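Local coordinates for Tol-Pal system protein TolB (PDB 7MX5), which is the periplasmic component of the Tol-Pal system, which probably helps the outer membrane invaginate during cell division and keep its integrity, at residues I58-W63 against Q93-L98; I196-L201 against P219-D224; V208-K213 against Y241-S246. One frame throughout, in Å; residues are numbered along the deposited sequence.

Contact 1 of 3, residues I58-W63 against Q93-L98; sequences IQASDW and QKQQYL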
# COMPACT_ATOMS: atom_id res chain seq x y z
N ILE A 58 6.97 25.30 -26.05
CA ILE A 58 7.76 24.09 -26.24
C ILE A 58 7.78 23.76 -27.73
O ILE A 58 6.76 23.87 -28.42
CB ILE A 58 7.23 22.91 -25.40
CG1 ILE A 58 8.13 21.68 -25.57
CG2 ILE A 58 5.78 22.59 -25.76
CD1 ILE A 58 7.87 20.59 -24.56
N GLN A 59 8.95 23.39 -28.23
CA GLN A 59 9.13 22.96 -29.61
C GLN A 59 9.62 21.52 -29.60
O GLN A 59 10.64 21.21 -28.99
CB GLN A 59 10.12 23.88 -30.34
CG GLN A 59 9.64 25.32 -30.46
CD GLN A 59 9.37 25.73 -31.90
OE1 GLN A 59 9.42 24.91 -32.81
NE2 GLN A 59 9.08 27.01 -32.10
N ALA A 60 8.88 20.65 -30.29
CA ALA A 60 9.10 19.21 -30.18
C ALA A 60 10.25 18.70 -31.03
O ALA A 60 10.62 17.52 -30.89
CB ALA A 60 7.82 18.46 -30.57
N SER A 61 10.84 19.53 -31.90
CA SER A 61 11.92 19.05 -32.76
C SER A 61 13.15 18.66 -31.96
O SER A 61 13.86 17.72 -32.33
CB SER A 61 12.28 20.12 -33.79
OG SER A 61 12.91 21.23 -33.18
N ASP A 62 13.42 19.36 -30.86
CA ASP A 62 14.63 19.12 -30.07
C ASP A 62 14.45 18.01 -29.04
O ASP A 62 15.43 17.35 -28.68
CB ASP A 62 15.07 20.40 -29.37
CG ASP A 62 14.98 21.61 -30.28
OD1 ASP A 62 15.39 21.50 -31.46
OD2 ASP A 62 14.51 22.67 -29.82
N TRP A 63 13.23 17.79 -28.56
CA TRP A 63 13.00 16.72 -27.61
C TRP A 63 12.96 15.36 -28.28
O TRP A 63 13.36 14.36 -27.68
CB TRP A 63 11.71 16.96 -26.83
CG TRP A 63 11.75 18.23 -26.05
CD1 TRP A 63 11.16 19.42 -26.39
CD2 TRP A 63 12.44 18.46 -24.82
NE1 TRP A 63 11.42 20.36 -25.43
CE2 TRP A 63 12.21 19.80 -24.46
CE3 TRP A 63 13.22 17.66 -23.98
CZ2 TRP A 63 12.74 20.36 -23.29
CZ3 TRP A 63 13.74 18.21 -22.83
CH2 TRP A 63 13.50 19.55 -22.50
N GLN A 93 5.58 13.28 -29.52
CA GLN A 93 5.25 12.64 -30.79
C GLN A 93 3.92 13.17 -31.33
O GLN A 93 3.82 13.54 -32.51
CB GLN A 93 5.20 11.12 -30.63
CG GLN A 93 6.52 10.52 -30.16
CD GLN A 93 7.57 10.52 -31.25
OE1 GLN A 93 7.26 10.60 -32.44
NE2 GLN A 93 8.84 10.43 -30.85
N LYS A 94 2.89 13.21 -30.49
CA LYS A 94 1.60 13.75 -30.88
C LYS A 94 1.60 15.27 -30.95
O LYS A 94 0.66 15.84 -31.52
CB LYS A 94 0.52 13.27 -29.92
CG LYS A 94 0.50 11.76 -29.71
CD LYS A 94 -0.86 11.27 -29.26
CE LYS A 94 -1.00 9.77 -29.46
NZ LYS A 94 -2.26 9.24 -28.86
N GLN A 95 2.61 15.93 -30.39
CA GLN A 95 2.75 17.39 -30.42
C GLN A 95 1.52 18.07 -29.82
O GLN A 95 0.94 18.99 -30.40
CB GLN A 95 3.01 17.88 -31.85
CG GLN A 95 4.48 17.82 -32.25
CD GLN A 95 4.79 18.71 -33.44
OE1 GLN A 95 5.36 19.79 -33.29
NE2 GLN A 95 4.43 18.25 -34.64
N GLN A 96 1.12 17.60 -28.64
CA GLN A 96 -0.03 18.16 -27.95
C GLN A 96 0.17 18.01 -26.45
O GLN A 96 1.00 17.22 -25.99
CB GLN A 96 -1.34 17.47 -28.38
CG GLN A 96 -1.44 16.02 -27.94
CD GLN A 96 -2.60 15.30 -28.60
OE1 GLN A 96 -2.60 15.08 -29.81
NE2 GLN A 96 -3.60 14.93 -27.80
N TYR A 97 -0.60 18.79 -25.69
CA TYR A 97 -0.55 18.74 -24.24
C TYR A 97 -1.45 17.64 -23.72
O TYR A 97 -2.63 17.57 -24.08
CB TYR A 97 -0.97 20.09 -23.64
CG TYR A 97 0.08 21.16 -23.74
CD1 TYR A 97 1.24 21.11 -22.98
CD2 TYR A 97 -0.09 22.24 -24.60
CE1 TYR A 97 2.21 22.09 -23.08
CE2 TYR A 97 0.87 23.23 -24.71
CZ TYR A 97 2.02 23.15 -23.94
OH TYR A 97 2.98 24.13 -24.04
N LEU A 98 -0.90 16.77 -22.88
CA LEU A 98 -1.70 15.78 -22.18
C LEU A 98 -2.31 16.33 -20.90
O LEU A 98 -3.36 15.85 -20.46
CB LEU A 98 -0.85 14.54 -21.86
CG LEU A 98 -0.36 13.75 -23.07
CD1 LEU A 98 0.26 12.43 -22.64
CD2 LEU A 98 -1.49 13.52 -24.06

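Contact 2 of 3, residues I196-L201 against P219-D224; sequences IYLQDL and PSFSPD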
# COMPACT_ATOMS: atom_id res chain seq x y z
N ILE A 196 -9.21 -5.12 19.99
CA ILE A 196 -9.25 -4.46 18.69
C ILE A 196 -9.82 -3.06 18.88
O ILE A 196 -10.98 -2.89 19.28
CB ILE A 196 -10.09 -5.26 17.67
CG1 ILE A 196 -9.34 -6.52 17.25
CG2 ILE A 196 -10.41 -4.40 16.46
CD1 ILE A 196 -10.13 -7.42 16.32
N TYR A 197 -8.99 -2.05 18.62
CA TYR A 197 -9.40 -0.66 18.74
C TYR A 197 -9.74 -0.09 17.37
O TYR A 197 -9.26 -0.57 16.35
CB TYR A 197 -8.29 0.18 19.39
CG TYR A 197 -8.01 -0.16 20.83
CD1 TYR A 197 -7.13 -1.18 21.17
CD2 TYR A 197 -8.62 0.55 21.86
CE1 TYR A 197 -6.87 -1.49 22.50
CE2 TYR A 197 -8.36 0.25 23.19
CZ TYR A 197 -7.49 -0.77 23.50
OH TYR A 197 -7.24 -1.08 24.82
N LEU A 198 -10.60 0.93 17.37
CA LEU A 198 -10.96 1.66 16.16
C LEU A 198 -10.67 3.14 16.40
O LEU A 198 -11.33 3.78 17.22
CB LEU A 198 -12.42 1.44 15.79
CG LEU A 198 -12.81 1.90 14.38
CD1 LEU A 198 -11.83 1.36 13.34
CD2 LEU A 198 -14.23 1.48 14.05
N GLN A 199 -9.69 3.68 15.68
CA GLN A 199 -9.15 5.01 15.95
C GLN A 199 -9.58 5.97 14.85
O GLN A 199 -9.25 5.77 13.67
CB GLN A 199 -7.63 4.96 16.05
CG GLN A 199 -7.00 6.26 16.51
CD GLN A 199 -5.82 6.03 17.44
OE1 GLN A 199 -5.71 4.98 18.07
NE2 GLN A 199 -4.95 7.03 17.54
N ASP A 200 -10.30 7.02 15.23
CA ASP A 200 -10.65 8.09 14.31
C ASP A 200 -9.41 8.94 14.04
O ASP A 200 -8.87 9.56 14.95
CB ASP A 200 -11.77 8.94 14.90
CG ASP A 200 -12.34 9.95 13.91
OD1 ASP A 200 -11.55 10.71 13.30
OD2 ASP A 200 -13.57 9.99 13.75
N LEU A 201 -8.97 8.96 12.78
CA LEU A 201 -7.75 9.69 12.43
C LEU A 201 -7.96 11.20 12.36
O LEU A 201 -6.97 11.94 12.32
CB LEU A 201 -7.20 9.19 11.10
CG LEU A 201 -6.79 7.72 11.07
CD1 LEU A 201 -6.56 7.26 9.64
CD2 LEU A 201 -5.56 7.49 11.92
N PRO A 219 -7.88 -7.78 11.96
CA PRO A 219 -9.16 -7.19 11.57
C PRO A 219 -9.22 -6.88 10.08
O PRO A 219 -8.20 -6.68 9.42
CB PRO A 219 -9.24 -5.91 12.41
CG PRO A 219 -7.83 -5.58 12.77
CD PRO A 219 -6.98 -6.81 12.61
N SER A 220 -10.44 -6.85 9.57
CA SER A 220 -10.70 -6.51 8.18
C SER A 220 -12.14 -6.01 8.08
O SER A 220 -13.04 -6.61 8.67
CB SER A 220 -10.48 -7.70 7.25
OG SER A 220 -10.81 -7.38 5.91
N PHE A 221 -12.34 -4.93 7.33
CA PHE A 221 -13.61 -4.22 7.33
C PHE A 221 -14.38 -4.46 6.04
O PHE A 221 -13.78 -4.54 4.95
CB PHE A 221 -13.38 -2.72 7.53
CG PHE A 221 -12.98 -2.37 8.93
CD1 PHE A 221 -13.93 -2.32 9.94
CD2 PHE A 221 -11.66 -2.11 9.24
CE1 PHE A 221 -13.56 -2.00 11.23
CE2 PHE A 221 -11.29 -1.79 10.53
CZ PHE A 221 -12.25 -1.74 11.53
N SER A 222 -15.70 -4.56 6.17
CA SER A 222 -16.56 -4.78 5.02
C SER A 222 -16.54 -3.56 4.10
O SER A 222 -16.43 -2.42 4.57
CB SER A 222 -17.99 -5.05 5.48
OG SER A 222 -18.38 -6.38 5.21
N PRO A 223 -16.62 -3.77 2.78
CA PRO A 223 -16.70 -2.62 1.86
C PRO A 223 -17.88 -1.70 2.14
O PRO A 223 -17.77 -0.49 1.92
CB PRO A 223 -16.82 -3.28 0.48
CG PRO A 223 -16.31 -4.66 0.64
CD PRO A 223 -16.44 -5.06 2.08
N ASP A 224 -19.00 -2.24 2.63
CA ASP A 224 -20.16 -1.40 2.93
C ASP A 224 -20.01 -0.63 4.24
O ASP A 224 -20.91 0.14 4.58
CB ASP A 224 -21.44 -2.26 2.96
CG ASP A 224 -21.39 -3.36 4.02
OD1 ASP A 224 -20.52 -3.33 4.91
OD2 ASP A 224 -22.25 -4.27 3.96

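Contact 3 of 3, residues V208-K213 against Y241-S246; sequences VITSFK and YQMDLS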
# COMPACT_ATOMS: atom_id res chain seq x y z
N VAL A 208 -13.01 0.70 21.81
CA VAL A 208 -12.78 -0.74 21.83
C VAL A 208 -13.85 -1.42 21.00
O VAL A 208 -15.05 -1.34 21.32
CB VAL A 208 -12.75 -1.28 23.26
CG1 VAL A 208 -12.85 -2.80 23.24
CG2 VAL A 208 -11.49 -0.85 23.96
N ILE A 209 -13.44 -2.10 19.94
CA ILE A 209 -14.38 -2.87 19.13
C ILE A 209 -14.70 -4.19 19.81
O ILE A 209 -15.87 -4.53 20.03
CB ILE A 209 -13.82 -3.07 17.71
CG1 ILE A 209 -13.91 -1.77 16.91
CG2 ILE A 209 -14.57 -4.16 17.01
CD1 ILE A 209 -15.31 -1.23 16.78
N THR A 210 -13.67 -4.96 20.16
CA THR A 210 -13.86 -6.21 20.90
C THR A 210 -12.61 -6.49 21.72
O THR A 210 -11.52 -5.98 21.43
CB THR A 210 -14.16 -7.39 19.96
OG1 THR A 210 -14.62 -8.50 20.73
CG2 THR A 210 -12.92 -7.78 19.18
N SER A 211 -12.78 -7.31 22.75
CA SER A 211 -11.69 -7.65 23.66
C SER A 211 -12.05 -8.83 24.55
O SER A 211 -12.97 -8.73 25.37
CB SER A 211 -11.32 -6.44 24.53
OG SER A 211 -10.11 -6.67 25.23
N PHE A 212 -11.34 -9.95 24.41
CA PHE A 212 -11.55 -11.10 25.27
C PHE A 212 -10.28 -11.94 25.29
O PHE A 212 -9.22 -11.50 24.83
CB PHE A 212 -12.78 -11.91 24.82
CG PHE A 212 -12.85 -12.14 23.34
CD1 PHE A 212 -12.20 -13.21 22.76
CD2 PHE A 212 -13.59 -11.28 22.54
CE1 PHE A 212 -12.28 -13.42 21.40
CE2 PHE A 212 -13.66 -11.49 21.18
CZ PHE A 212 -13.01 -12.56 20.61
N LYS A 213 -10.38 -13.16 25.81
CA LYS A 213 -9.21 -13.98 26.09
C LYS A 213 -8.66 -14.65 24.84
O LYS A 213 -7.45 -14.81 24.70
CB LYS A 213 -9.55 -15.02 27.15
CG LYS A 213 -10.99 -15.49 27.11
CD LYS A 213 -11.30 -16.50 28.19
CE LYS A 213 -12.75 -16.41 28.64
NZ LYS A 213 -13.31 -17.74 29.02
N TYR A 241 -14.44 -14.83 12.73
CA TYR A 241 -15.70 -14.27 13.20
C TYR A 241 -16.04 -13.03 12.39
O TYR A 241 -15.15 -12.30 11.95
CB TYR A 241 -15.62 -13.91 14.69
CG TYR A 241 -15.47 -15.08 15.62
CD1 TYR A 241 -14.21 -15.62 15.90
CD2 TYR A 241 -16.57 -15.67 16.21
CE1 TYR A 241 -14.07 -16.70 16.75
CE2 TYR A 241 -16.44 -16.75 17.07
CZ TYR A 241 -15.19 -17.26 17.33
OH TYR A 241 -15.05 -18.34 18.17
N GLN A 242 -17.33 -12.80 12.19
CA GLN A 242 -17.81 -11.57 11.58
C GLN A 242 -18.57 -10.75 12.62
O GLN A 242 -19.47 -11.27 13.28
CB GLN A 242 -18.72 -11.84 10.38
CG GLN A 242 -19.02 -10.57 9.58
CD GLN A 242 -19.93 -10.81 8.40
OE1 GLN A 242 -20.48 -11.90 8.23
NE2 GLN A 242 -20.09 -9.79 7.56
N MET A 243 -18.20 -9.49 12.76
CA MET A 243 -18.87 -8.57 13.67
C MET A 243 -19.79 -7.64 12.90
O MET A 243 -19.48 -7.23 11.78
CB MET A 243 -17.87 -7.75 14.47
CG MET A 243 -18.40 -7.33 15.82
SD MET A 243 -17.44 -6.04 16.60
CE MET A 243 -17.27 -6.72 18.24
N ASP A 244 -20.92 -7.31 13.50
CA ASP A 244 -21.80 -6.26 13.01
C ASP A 244 -21.54 -5.01 13.84
O ASP A 244 -21.68 -5.04 15.07
CB ASP A 244 -23.27 -6.69 13.10
CG ASP A 244 -24.22 -5.57 12.74
OD1 ASP A 244 -23.89 -4.76 11.84
OD2 ASP A 244 -25.31 -5.51 13.34
N LEU A 245 -21.16 -3.92 13.17
CA LEU A 245 -20.67 -2.74 13.88
C LEU A 245 -21.75 -2.08 14.72
O LEU A 245 -21.44 -1.47 15.76
CB LEU A 245 -20.09 -1.74 12.88
CG LEU A 245 -18.86 -2.18 12.07
CD1 LEU A 245 -18.10 -0.96 11.56
CD2 LEU A 245 -17.95 -3.08 12.89
N SER A 246 -23.01 -2.19 14.31
CA SER A 246 -24.07 -1.44 14.99
C SER A 246 -24.32 -1.97 16.40
O SER A 246 -24.42 -1.19 17.35
CB SER A 246 -25.36 -1.51 14.16
OG SER A 246 -25.88 -2.83 14.13

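Contact 1 of 3, residues I58-W63 against Q93-L98
Ile58 and Ala60 meet Tyr97 and Gln95 in two small, separate touches, an instance of a loop and helix start lying lightly against a hairpin. The first touch sets an aliphatic branch against a phenol. Ile58 holds CG1 anti to its backbone nitrogen (chi1 -177°), which leaves the CG2 methyl as the branch facing the hairpin, and this methyl lies 3.6 Å from Tyr97 OH. Behind the hydroxyl, Tyr97 CZ is 4.2 Å from Ile58 CG2, so the contact is confined to the far end of the ring. The two side chains run past one another in opposite directions.

The second touch is made chiefly by the aliphatic part of an amide side chain. Ala60 CB rests 3.8 Å from Gln95 CG, and Gln95 OE1 makes a second, slightly longer approach, 3.9 Å from Ala60 CB. These are van der Waals approaches. The chain of Gln95 is extended beyond CG, which carries it alongside the alanine.

Backbone shape contributes as well: Gln95 takes the left-handed, positive-phi conformation expected at the first position of a G1 beta bulge, in which it and Gln96 both face Asp91, where strand 83-91 turns into strand 96-105. Within the amino-terminal domain the contact thus lies at an edge of the mixed sheet. Tyr90 of strand 83-91 touches Ile58 and Gln95 and stacks edge-to-face with Tyr97, while Val71 of strand 70-78 touches Ile58 and helix 60-65 leads away.

Contact 2 of 3, residues I196-L201 against P219-D224
Leu198 and Phe221, with Ile196 and Pro219 beside them, belong to the interface between two successive four-stranded sheets, consistent with neighbouring blades of a WD40-like beta-propeller. Such blades are separate sheets, and here apolar side chains do the joining: the two segments approach most closely in backbone at Ile196 and Pro219, whose CA atoms are 7.6 Å apart.

The tighter of the two touches is between Leu198 and Phe221. With CG anti to the backbone nitrogen (chi1 -167°), the leucine delivers its CD1 methyl to the far end of the ring, 3.6 Å from Phe221 CZ. The same Leu198 CD1 stands 4.3 Å from both Phe221 CE1 and Phe221 CE2, so the methyl is nearly centred on that end of the ring. The two side chains cross obliquely.

Ile196 and Pro219 make a looser pair. The delta methyl at the end of the isoleucine, CD1, is 4.3 Å from Pro219 CB, and Ile196 CG2 comes within 4.5 Å of the same ring carbon.

Around these pairs the packing continues. Met228 of strand 227-232 touches both Ile196 and Phe221, Ala185 of strand 183-188 meets Phe221, and Ser174 and Ala176 of strand 172-177 lie on Pro219. Strand 195-200, third in its sheet, therefore faces strand 215-221, the first, edge strand of the next sheet.

Contact 3 of 3, residues V208-K213 against Y241-S246
Met243 reaches across to Ile209 and Thr210, and its course shows how one flexible side chain can bridge two sheets. CB leaves the strand toward segment 208-213, and CG continues nearly anti to the backbone nitrogen (chi1 -152°), a setting that carries the thioether over to the other sheet. SD is the first atom to make close contact: it lies 3.5 Å from the CG2 methyl of Ile209. There the chain bends, with chi3 at -132°, and the terminal methyl comes up beside the carbonyl oxygen of Ile209, above the peptide plane. Met243 CE stands 3.2 Å from Ile209 O, a close approach of a methyl to a carbonyl oxygen. It also packs 3.6 Å from Thr210 CB and 4.0 Å from Thr210 OG1, while remaining 3.9 Å from Ile209 CG2. One methyl thus touches two consecutive residues, and the methionine chain passes both at a slant.

The backbone probably helps two adjacent residues serve one partner. Ile209 and Thr210 both face Ile196 in a classic beta bulge, a motif in which successive side chains generally lie on roughly the same side of the sheet rather than alternating. Ile209 has the helix-like backbone angles usual at the first position of such a bulge.

All three touching residues are buried. Met228 of strand 227-232 and Arg248 of the loop before strand 249-252 touch Ile209, and Val250 of strand 249-252 touches Met243. The contact therefore joins strand 206-211, the outermost strand of one sheet, to the third strand of the next, 239-244.

Overall arrangement
Contact 1 stands apart in the amino-terminal domain, its centre about 47 Å from that of contact 2 and about 58 Å from that of contact 3, on the opposite side of the chain's centre. It closes before the others open. Contacts 2 and 3 have centres about 10 Å apart and alternate along the chain, and both join the four-stranded sheet running from strand 172-177 to strand 206-211 with the one from strand 215-221 to strand 249-252. Neighbouring strands 195-200 and 206-211 link them directly: Ile196 O is 2.7 Å from Ile209 N, a probable hydrogen bond. Together they illustrate one interface between consecutive propeller blades touching at two neighbouring places, remote from the hairpin packing of the other domain.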